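Local coordinates for fatty-acid-binding protein 1 (Arabidopsis thaliana, PDB 4DOO), which binds fatty acids, preferring saturated ones, and may take part in alpha-linolenic acid metabolism in the chloroplast, at residues Lys74-Asp79 / Asn198-Ala203; Leu178-Tyr181 / Pro186-Lys189; Leu180-Glu185 / Asn190-Phe195. One frame throughout, in Å; residues are numbered along the deposited sequence.

Along the chain from the N terminus, segment 74-79 comes first, at helix 76-82. Contact 1 returns to it only at 198-203, the far end of helix 189-202, and so closes a long loop of 118 residues. The other two contacts nest inside that loop. Contact 2 joins the end of helix 171-182 to the short connection after it, and contact 3 joins that helix end and its turn to helix 189-202. They start from the same stretch of chain, sharing Leu180 and Tyr181, and contact 2 closes first at 186-189, contact 3 just after it at 190-195. Met77 SD, packed against Ile182 O, links contact 1 to contact 3, while contact 2 reaches into the lauric acid pocket.

Contact 1 (Lys74-Asp79 / Asn198-Ala203); sequences KSFMDD and NAASLA
Phe76 and Ala200 mark the nearest approach of the two backbones, and even there their CA atoms stand 8.6 Å apart, so a side chain has to span the distance. The setting is the helical layer that packs on the antiparallel sheet of the chalcone-isomerase fold: segment 74-79 enters helix 76-82, and segment 198-203 is the tail of helix 189-202. Phe76 does the spanning. With CG anti to the backbone N (chi1 -173°), its ring reaches out to the second helix and arrives edge first. The leading rim fits against two small residues, CZ lying 4.2 Å from Ala199 CB and CE2 4.0 Å from Ala200 CB. Because both are alanines, the ring can come right up to the helix backbone, with Ala199 C and Ala200 N near the ring plane. The contact is buried and apolar, and modest in size at 99 Å². Ile70 of helix 67-71 also packs on Phe76, and Ala199 rests on Leu25 of strand 22-33, so the ring sits where three helices meet above the sheet, away from the fatty-acid pocket. The closest approach is at the para carbon, where Phe76 CZ stands 3.9 Å from Ala200 N.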
loop_
_atom_site.group_PDB
_atom_site.type_symbol
_atom_site.label_atom_id
_atom_site.label_comp_id
_atom_site.label_asym_id
_atom_site.label_seq_id
_atom_site.Cartn_x
_atom_site.Cartn_y
_atom_site.Cartn_z
ATOM N N LYS A 74 8.566 -14.940 -11.742
ATOM C CA LYS A 74 9.230 -14.128 -10.730
ATOM C C LYS A 74 9.117 -12.642 -11.031
ATOM O O LYS A 74 9.166 -11.815 -10.129
ATOM C CB LYS A 74 10.707 -14.529 -10.618
ATOM C CG LYS A 74 10.910 -15.904 -9.998
ATOM C CD LYS A 74 12.385 -16.217 -9.781
ATOM C CE LYS A 74 12.554 -17.529 -9.025
ATOM N NZ LYS A 74 13.985 -17.850 -8.772
ATOM N N SER A 75 8.947 -12.307 -12.303
ATOM C CA SER A 75 8.836 -10.914 -12.729
ATOM C C SER A 75 7.471 -10.265 -12.481
ATOM O O SER A 75 7.350 -9.040 -12.537
ATOM C CB SER A 75 9.142 -10.817 -14.224
ATOM O OG SER A 75 8.194 -11.579 -14.962
ATOM N N PHE A 76 6.451 -11.075 -12.210
ATOM C CA PHE A 76 5.094 -10.554 -12.019
ATOM C C PHE A 76 4.974 -9.426 -11.005
ATOM O O PHE A 76 4.412 -8.374 -11.308
ATOM C CB PHE A 76 4.141 -11.695 -11.642
ATOM C CG PHE A 76 2.689 -11.289 -11.589
ATOM C CD1 PHE A 76 2.096 -10.623 -12.658
ATOM C CD2 PHE A 76 1.904 -11.608 -10.486
ATOM C CE1 PHE A 76 0.742 -10.284 -12.632
ATOM C CE2 PHE A 76 0.551 -11.273 -10.447
ATOM C CZ PHE A 76 -0.031 -10.613 -11.520
ATOM N N MET A 77 5.503 -9.646 -9.806
ATOM C CA MET A 77 5.428 -8.641 -8.755
ATOM C C MET A 77 5.997 -7.289 -9.192
ATOM O O MET A 77 5.341 -6.260 -9.039
ATOM C CB MET A 77 6.149 -9.148 -7.501
ATOM C CG MET A 77 6.155 -8.160 -6.339
ATOM S SD MET A 77 6.768 -8.897 -4.811
ATOM C CE MET A 77 8.517 -8.958 -5.122
ATOM N N ASP A 78 7.205 -7.285 -9.748
ATOM C CA ASP A 78 7.812 -6.025 -10.180
ATOM C C ASP A 78 7.074 -5.417 -11.373
ATOM O O ASP A 78 6.999 -4.193 -11.504
ATOM C CB ASP A 78 9.284 -6.222 -10.548
ATOM C CG ASP A 78 10.045 -4.910 -10.603
ATOM O OD1 ASP A 78 10.406 -4.396 -9.525
ATOM O OD2 ASP A 78 10.269 -4.384 -11.712
ATOM N N ASP A 79 6.533 -6.258 -12.249
ATOM C CA ASP A 79 5.807 -5.739 -13.407
ATOM C C ASP A 79 4.557 -4.986 -12.948
ATOM O O ASP A 79 4.227 -3.929 -13.496
ATOM C CB ASP A 79 5.409 -6.865 -14.373
ATOM C CG ASP A 79 6.578 -7.371 -15.214
ATOM O OD1 ASP A 79 7.530 -6.598 -15.461
ATOM O OD2 ASP A 79 6.536 -8.540 -15.646
ATOM N N ASN A 198 -4.525 -12.955 -6.091
ATOM C CA ASN A 198 -5.750 -12.355 -6.603
ATOM C C ASN A 198 -5.530 -11.427 -7.791
ATOM O O ASN A 198 -6.412 -11.287 -8.641
ATOM C CB ASN A 198 -6.508 -11.633 -5.474
ATOM C CG ASN A 198 -6.982 -12.594 -4.392
ATOM O OD1 ASN A 198 -7.450 -13.697 -4.693
ATOM N ND2 ASN A 198 -6.868 -12.183 -3.129
ATOM N N ALA A 199 -4.360 -10.795 -7.860
ATOM C CA ALA A 199 -4.060 -9.916 -8.987
ATOM C C ALA A 199 -3.922 -10.792 -10.231
ATOM O O ALA A 199 -4.332 -10.407 -11.327
ATOM C CB ALA A 199 -2.751 -9.141 -8.741
ATOM N N ALA A 200 -3.352 -11.978 -10.047
ATOM C CA ALA A 200 -3.156 -12.916 -11.147
ATOM C C ALA A 200 -4.495 -13.453 -11.647
ATOM O O ALA A 200 -4.654 -13.745 -12.832
ATOM C CB ALA A 200 -2.268 -14.073 -10.695
ATOM N N SER A 201 -5.458 -13.571 -10.738
ATOM C CA SER A 201 -6.783 -14.084 -11.079
ATOM C C SER A 201 -7.716 -13.008 -11.623
ATOM O O SER A 201 -8.605 -13.293 -12.423
ATOM C CB SER A 201 -7.443 -14.709 -9.842
ATOM O OG SER A 201 -6.652 -15.746 -9.293
ATOM N N LEU A 202 -7.505 -11.774 -11.179
ATOM C CA LEU A 202 -8.344 -10.639 -11.557
ATOM C C LEU A 202 -8.601 -10.460 -13.050
ATOM O O LEU A 202 -9.680 -10.021 -13.444
ATOM C CB LEU A 202 -7.754 -9.351 -10.967
ATOM C CG LEU A 202 -8.621 -8.093 -10.990
ATOM C CD1 LEU A 202 -9.968 -8.376 -10.329
ATOM C CD2 LEU A 202 -7.892 -6.970 -10.268
ATOM N N ALA A 203 -7.630 -10.805 -13.883
ATOM C CA ALA A 203 -7.799 -10.650 -15.323
ATOM C C ALA A 203 -8.789 -11.641 -15.929
ATOM O O ALA A 203 -9.225 -11.464 -17.068
ATOM C CB ALA A 203 -6.451 -10.773 -16.027
#

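Contact 2 (Leu178-Tyr181 / Pro186-Lys189); sequences LDLY and PFDK. With DAO (lauric acid), chain C.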
loop_
_atom_site.group_PDB
_atom_site.type_symbol
_atom_site.label_atom_id
_atom_site.label_comp_id
_atom_site.label_asym_id
_atom_site.label_seq_id
_atom_site.Cartn_x
_atom_site.Cartn_y
_atom_site.Cartn_z
ATOM N N LEU A 178 4.499 1.754 -2.155
ATOM C CA LEU A 178 3.882 0.480 -2.515
ATOM C C LEU A 178 4.785 -0.703 -2.200
ATOM O O LEU A 178 4.302 -1.778 -1.858
ATOM C CB LEU A 178 3.531 0.448 -4.000
ATOM C CG LEU A 178 2.304 1.235 -4.455
ATOM C CD1 LEU A 178 2.180 1.148 -5.970
ATOM C CD2 LEU A 178 1.058 0.669 -3.781
ATOM N N ASP A 179 6.096 -0.510 -2.315
ATOM C CA ASP A 179 7.036 -1.598 -2.053
ATOM C C ASP A 179 6.961 -2.096 -0.614
ATOM O O ASP A 179 7.274 -3.254 -0.339
ATOM C CB ASP A 179 8.473 -1.167 -2.380
ATOM C CG ASP A 179 9.432 -2.347 -2.441
ATOM O OD1 ASP A 179 10.219 -2.541 -1.488
ATOM O OD2 ASP A 179 9.382 -3.091 -3.443
ATOM N N LEU A 180 6.546 -1.223 0.300
ATOM C CA LEU A 180 6.433 -1.591 1.710
ATOM C C LEU A 180 5.338 -2.619 1.934
ATOM O O LEU A 180 5.400 -3.410 2.873
ATOM C CB LEU A 180 6.109 -0.359 2.564
ATOM C CG LEU A 180 7.179 0.723 2.667
ATOM C CD1 LEU A 180 6.626 1.922 3.437
ATOM C CD2 LEU A 180 8.411 0.146 3.362
ATOM N N TYR A 181 4.326 -2.585 1.075
ATOM C CA TYR A 181 3.185 -3.481 1.199
ATOM C C TYR A 181 3.185 -4.684 0.254
ATOM O O TYR A 181 2.766 -5.777 0.639
ATOM C CB TYR A 181 1.898 -2.670 0.997
ATOM C CG TYR A 181 1.765 -1.504 1.961
ATOM C CD1 TYR A 181 1.331 -1.702 3.275
ATOM C CD2 TYR A 181 2.117 -0.214 1.570
ATOM C CE1 TYR A 181 1.255 -0.637 4.179
ATOM C CE2 TYR A 181 2.047 0.857 2.460
ATOM C CZ TYR A 181 1.617 0.639 3.761
ATOM O OH TYR A 181 1.561 1.702 4.637
ATOM N N PRO A 186 7.861 -7.109 2.543
ATOM C CA PRO A 186 6.618 -6.470 2.980
ATOM C C PRO A 186 6.320 -6.527 4.473
ATOM O O PRO A 186 6.885 -7.331 5.209
ATOM C CB PRO A 186 5.568 -7.215 2.170
ATOM C CG PRO A 186 6.091 -8.609 2.222
ATOM C CD PRO A 186 7.573 -8.419 1.927
ATOM N N PHE A 187 5.411 -5.665 4.912
ATOM C CA PHE A 187 5.015 -5.627 6.313
ATOM C C PHE A 187 4.305 -6.924 6.681
ATOM O O PHE A 187 4.403 -7.404 7.809
ATOM C CB PHE A 187 4.052 -4.464 6.560
ATOM C CG PHE A 187 4.707 -3.118 6.575
ATOM C CD1 PHE A 187 4.118 -2.041 5.919
ATOM C CD2 PHE A 187 5.894 -2.914 7.267
ATOM C CE1 PHE A 187 4.701 -0.776 5.952
ATOM C CE2 PHE A 187 6.485 -1.653 7.309
ATOM C CZ PHE A 187 5.885 -0.582 6.649
ATOM N N ASP A 188 3.592 -7.490 5.712
ATOM C CA ASP A 188 2.821 -8.702 5.937
ATOM C C ASP A 188 2.923 -9.611 4.711
ATOM O O ASP A 188 2.269 -9.380 3.693
ATOM C CB ASP A 188 1.364 -8.300 6.205
ATOM C CG ASP A 188 0.498 -9.454 6.655
ATOM O OD1 ASP A 188 -0.368 -9.225 7.528
ATOM O OD2 ASP A 188 0.665 -10.580 6.138
ATOM N N LYS A 189 3.744 -10.649 4.814
ATOM C CA LYS A 189 3.924 -11.561 3.692
ATOM C C LYS A 189 2.633 -12.232 3.245
ATOM O O LYS A 189 2.394 -12.381 2.047
ATOM C CB LYS A 189 4.987 -12.609 4.027
ATOM C CG LYS A 189 6.351 -11.995 4.279
ATOM C CD LYS A 189 7.468 -12.820 3.654
ATOM C CE LYS A 189 8.811 -12.130 3.833
ATOM N NZ LYS A 189 9.909 -12.832 3.115
HETATM O O1 DAO C . 5.923 2.863 8.367
HETATM O O2 DAO C . 3.964 1.859 8.238
HETATM C C1 DAO C . 4.837 2.635 7.782
HETATM C C2 DAO C . 4.561 3.340 6.473
HETATM C C3 DAO C . 3.448 4.358 6.660
HETATM C C4 DAO C . 3.274 5.225 5.405
HETATM C C5 DAO C . 1.977 6.033 5.471
HETATM C C6 DAO C . 2.146 7.293 6.315
HETATM C C7 DAO C . 0.821 7.746 6.907
HETATM C C8 DAO C . 1.067 8.681 8.081
HETATM C C9 DAO C . -0.229 9.022 8.795
HETATM C C10 DAO C . 0.031 10.024 9.916
HETATM C C11 DAO C . -1.199 10.892 10.159
HETATM C C12 DAO C . -1.022 11.732 11.405
HETATM O O HOH W 1 2.262 -6.613 3.177
#
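The lauric acid pocket takes Leu180, Tyr181 and Phe187 from this contact, in which the last turn of helix 171-182 meets the connection that follows it. After the helix the chain folds back, and Leu180 O accepts a hydrogen bond from Phe187 N at 3.0 Å. Pro186 CA adds a CA-H...O contact to the same oxygen. A water ties the backbones together further on, donating to Tyr181 O at 2.7 Å and to Asp188 O at 2.8 Å. Phe187 holds CG beside its backbone N (chi1 -75°), which lays the ring alongside Leu180, with CE1 3.7 Å from Leu180 CB. One edge of that ring is turned toward the face of Tyr181 in an offset edge-to-face pair, planes at 73° and centroids of the Tyr181 and Phe187 rings 5.4 Å apart. The far corner reaches the ligand, Phe187 CZ lying 3.5 Å from O2 of lauric acid. With an alanine here, the face of Tyr181 would probably lose its aromatic partner and a gap would open beside the carboxyl group. Tyr181 OH is hydrogen-bonded to Tyr43 OH, which itself binds the fatty acid together with Arg30 and Ser110. Beyond the pocket, Asp188 caps helix 189-202 through OD2 and Ala191 N, so the arrangement is a tight helix-to-helix connection ending in an N-cap, set at the carboxyl end of the fatty-acid site.

Contact 3 (Leu180-Glu185 / Asn190-Phe195); sequences LYIGEE and NAREDF. With DAO (lauric acid), chain C.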
loop_
_atom_site.group_PDB
_atom_site.type_symbol
_atom_site.label_atom_id
_atom_site.label_comp_id
_atom_site.label_asym_id
_atom_site.label_seq_id
_atom_site.Cartn_x
_atom_site.Cartn_y
_atom_site.Cartn_z
ATOM N N LEU A 180 6.546 -1.223 0.300
ATOM C CA LEU A 180 6.433 -1.591 1.710
ATOM C C LEU A 180 5.338 -2.619 1.934
ATOM O O LEU A 180 5.400 -3.410 2.873
ATOM C CB LEU A 180 6.109 -0.359 2.564
ATOM C CG LEU A 180 7.179 0.723 2.667
ATOM C CD1 LEU A 180 6.626 1.922 3.437
ATOM C CD2 LEU A 180 8.411 0.146 3.362
ATOM N N TYR A 181 4.326 -2.585 1.075
ATOM C CA TYR A 181 3.185 -3.481 1.199
ATOM C C TYR A 181 3.185 -4.684 0.254
ATOM O O TYR A 181 2.766 -5.777 0.639
ATOM C CB TYR A 181 1.898 -2.670 0.997
ATOM C CG TYR A 181 1.765 -1.504 1.961
ATOM C CD1 TYR A 181 1.331 -1.702 3.275
ATOM C CD2 TYR A 181 2.117 -0.214 1.570
ATOM C CE1 TYR A 181 1.255 -0.637 4.179
ATOM C CE2 TYR A 181 2.047 0.857 2.460
ATOM C CZ TYR A 181 1.617 0.639 3.761
ATOM O OH TYR A 181 1.561 1.702 4.637
ATOM N N ILE A 182 3.667 -4.489 -0.968
ATOM C CA ILE A 182 3.663 -5.564 -1.962
ATOM C C ILE A 182 5.036 -5.911 -2.545
ATOM O O ILE A 182 5.131 -6.593 -3.567
ATOM C CB ILE A 182 2.682 -5.196 -3.115
ATOM C CG1 ILE A 182 1.292 -4.943 -2.534
ATOM C CG2 ILE A 182 2.588 -6.323 -4.142
ATOM C CD1 ILE A 182 0.720 -6.131 -1.779
ATOM N N GLY A 183 6.100 -5.471 -1.881
ATOM C CA GLY A 183 7.441 -5.744 -2.367
ATOM C C GLY A 183 8.095 -6.997 -1.807
ATOM O O GLY A 183 7.446 -7.823 -1.161
ATOM N N GLU A 184 9.395 -7.128 -2.050
ATOM C CA GLU A 184 10.164 -8.283 -1.598
ATOM C C GLU A 184 10.184 -8.476 -0.082
ATOM O O GLU A 184 10.172 -9.609 0.409
ATOM C CB GLU A 184 11.601 -8.176 -2.116
ATOM C CG GLU A 184 12.470 -9.380 -1.807
ATOM C CD GLU A 184 11.868 -10.673 -2.318
ATOM O OE1 GLU A 184 11.422 -10.701 -3.487
ATOM O OE2 GLU A 184 11.845 -11.661 -1.552
ATOM N N GLU A 185 10.228 -7.373 0.657
ATOM C CA GLU A 185 10.256 -7.424 2.114
ATOM C C GLU A 185 9.093 -6.583 2.654
ATOM O O GLU A 185 9.291 -5.483 3.168
ATOM C CB GLU A 185 11.599 -6.885 2.608
ATOM C CG GLU A 185 12.786 -7.698 2.103
ATOM C CD GLU A 185 14.110 -6.963 2.212
ATOM O OE1 GLU A 185 14.263 -5.904 1.564
ATOM O OE2 GLU A 185 15.000 -7.450 2.941
ATOM N N ASN A 190 1.791 -12.627 4.196
ATOM C CA ASN A 190 0.531 -13.272 3.849
ATOM C C ASN A 190 -0.316 -12.344 2.976
ATOM O O ASN A 190 -0.948 -12.786 2.013
ATOM C CB ASN A 190 -0.244 -13.651 5.118
ATOM C CG ASN A 190 -1.570 -14.331 4.813
ATOM O OD1 ASN A 190 -1.609 -15.421 4.240
ATOM N ND2 ASN A 190 -2.667 -13.687 5.195
ATOM N N ALA A 191 -0.319 -11.056 3.310
ATOM C CA ALA A 191 -1.087 -10.078 2.552
ATOM C C ALA A 191 -0.533 -9.939 1.142
ATOM O O ALA A 191 -1.288 -9.773 0.189
ATOM C CB ALA A 191 -1.069 -8.719 3.257
ATOM N N ARG A 192 0.788 -9.997 1.009
ATOM C CA ARG A 192 1.406 -9.872 -0.306
ATOM C C ARG A 192 1.063 -11.073 -1.175
ATOM O O ARG A 192 0.767 -10.924 -2.361
ATOM C CB ARG A 192 2.927 -9.761 -0.193
ATOM C CG ARG A 192 3.604 -9.618 -1.554
ATOM C CD ARG A 192 5.100 -9.826 -1.464
ATOM N NE ARG A 192 5.444 -11.199 -1.103
ATOM C CZ ARG A 192 6.672 -11.591 -0.788
ATOM N NH1 ARG A 192 7.664 -10.710 -0.790
ATOM N NH2 ARG A 192 6.909 -12.860 -0.477
ATOM N N GLU A 193 1.109 -12.264 -0.586
ATOM C CA GLU A 193 0.806 -13.476 -1.331
ATOM C C GLU A 193 -0.634 -13.462 -1.831
ATOM O O GLU A 193 -0.903 -13.837 -2.974
ATOM C CB GLU A 193 1.073 -14.708 -0.463
ATOM C CG GLU A 193 2.545 -14.847 -0.079
ATOM C CD GLU A 193 3.458 -14.940 -1.296
ATOM O OE1 GLU A 193 3.403 -15.971 -2.006
ATOM O OE2 GLU A 193 4.221 -13.983 -1.552
ATOM N N ASP A 194 -1.556 -13.026 -0.978
ATOM C CA ASP A 194 -2.957 -12.945 -1.365
ATOM C C ASP A 194 -3.109 -11.917 -2.476
ATOM O O ASP A 194 -3.865 -12.124 -3.418
ATOM C CB ASP A 194 -3.833 -12.540 -0.173
ATOM C CG ASP A 194 -4.002 -13.661 0.836
ATOM O OD1 ASP A 194 -4.557 -13.406 1.930
ATOM O OD2 ASP A 194 -3.586 -14.800 0.527
ATOM N N PHE A 195 -2.390 -10.805 -2.363
ATOM C CA PHE A 195 -2.479 -9.760 -3.373
ATOM C C PHE A 195 -2.044 -10.275 -4.740
ATOM O O PHE A 195 -2.733 -10.057 -5.735
ATOM C CB PHE A 195 -1.623 -8.546 -2.972
ATOM C CG PHE A 195 -1.462 -7.525 -4.069
ATOM C CD1 PHE A 195 -0.444 -7.648 -5.010
ATOM C CD2 PHE A 195 -2.340 -6.452 -4.175
ATOM C CE1 PHE A 195 -0.303 -6.717 -6.043
ATOM C CE2 PHE A 195 -2.206 -5.517 -5.205
ATOM C CZ PHE A 195 -1.186 -5.652 -6.136
HETATM O O1 DAO C . 5.923 2.863 8.367
HETATM O O2 DAO C . 3.964 1.859 8.238
HETATM C C1 DAO C . 4.837 2.635 7.782
HETATM C C2 DAO C . 4.561 3.340 6.473
HETATM C C3 DAO C . 3.448 4.358 6.660
HETATM C C4 DAO C . 3.274 5.225 5.405
HETATM C C5 DAO C . 1.977 6.033 5.471
HETATM C C6 DAO C . 2.146 7.293 6.315
HETATM C C7 DAO C . 0.821 7.746 6.907
HETATM C C8 DAO C . 1.067 8.681 8.081
HETATM C C9 DAO C . -0.229 9.022 8.795
HETATM C C10 DAO C . 0.031 10.024 9.916
HETATM C C11 DAO C . -1.199 10.892 10.159
HETATM C C12 DAO C . -1.022 11.732 11.405
HETATM O O HOH W 2 9.978 -13.227 0.379
#
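Arg192 runs along the end of helix 171-182 and the loop after it, meeting the backbone at successive points. CB lies 4.1 Å from Tyr181 O, and CG passes over the backbone of Ile182. CD then comes up against Gly183 O, and there the chain bends (chi3 66°), turning the guanidinium so that its edge faces the loop carbonyls. NE points back to its own helix and donates to Glu193 OE2 at 3.1 Å, within a salt bridge. At the tip the two terminal nitrogens divide the work. NH1 gives a straight bond to Gly183 O, 2.9 Å and 166°, nearly in the guanidinium plane, and a weak one to Glu184 O at 3.0 Å. NH2 shares Glu193 OE2 with NE, reaching it from above the carboxylate plane at 3.1 Å, and also donates to a water that in turn donates to Glu184 OE2. The Glu184 carboxylate is too far for a salt bridge, its OE2 4.4 Å from Arg192 NH1. Glu193 uses its other oxygen for a salt bridge with Arg71, while Met77 of helix 76-82 packs on the arginine.

Deeper in, one turn further along helix 189-202, the contact is apolar. Ile182 crosses Phe195 at about a right angle, its CD1 over the ring face in a CH-pi contact 3.9 Å from the centroid of Phe195. Its branch methyl presses closely on the ring, Ile182 CG2 being 3.4 Å from Phe195 CD1. Val47 of strand 39-50 touches both residues.

The charge of Arg192 is thus likely to be balanced by Glu193 and by the partial negative charge of carbonyls just past a helix end, and bonds on two sides of the guanidinium fix its rotation and fasten the loop to helix 189-202.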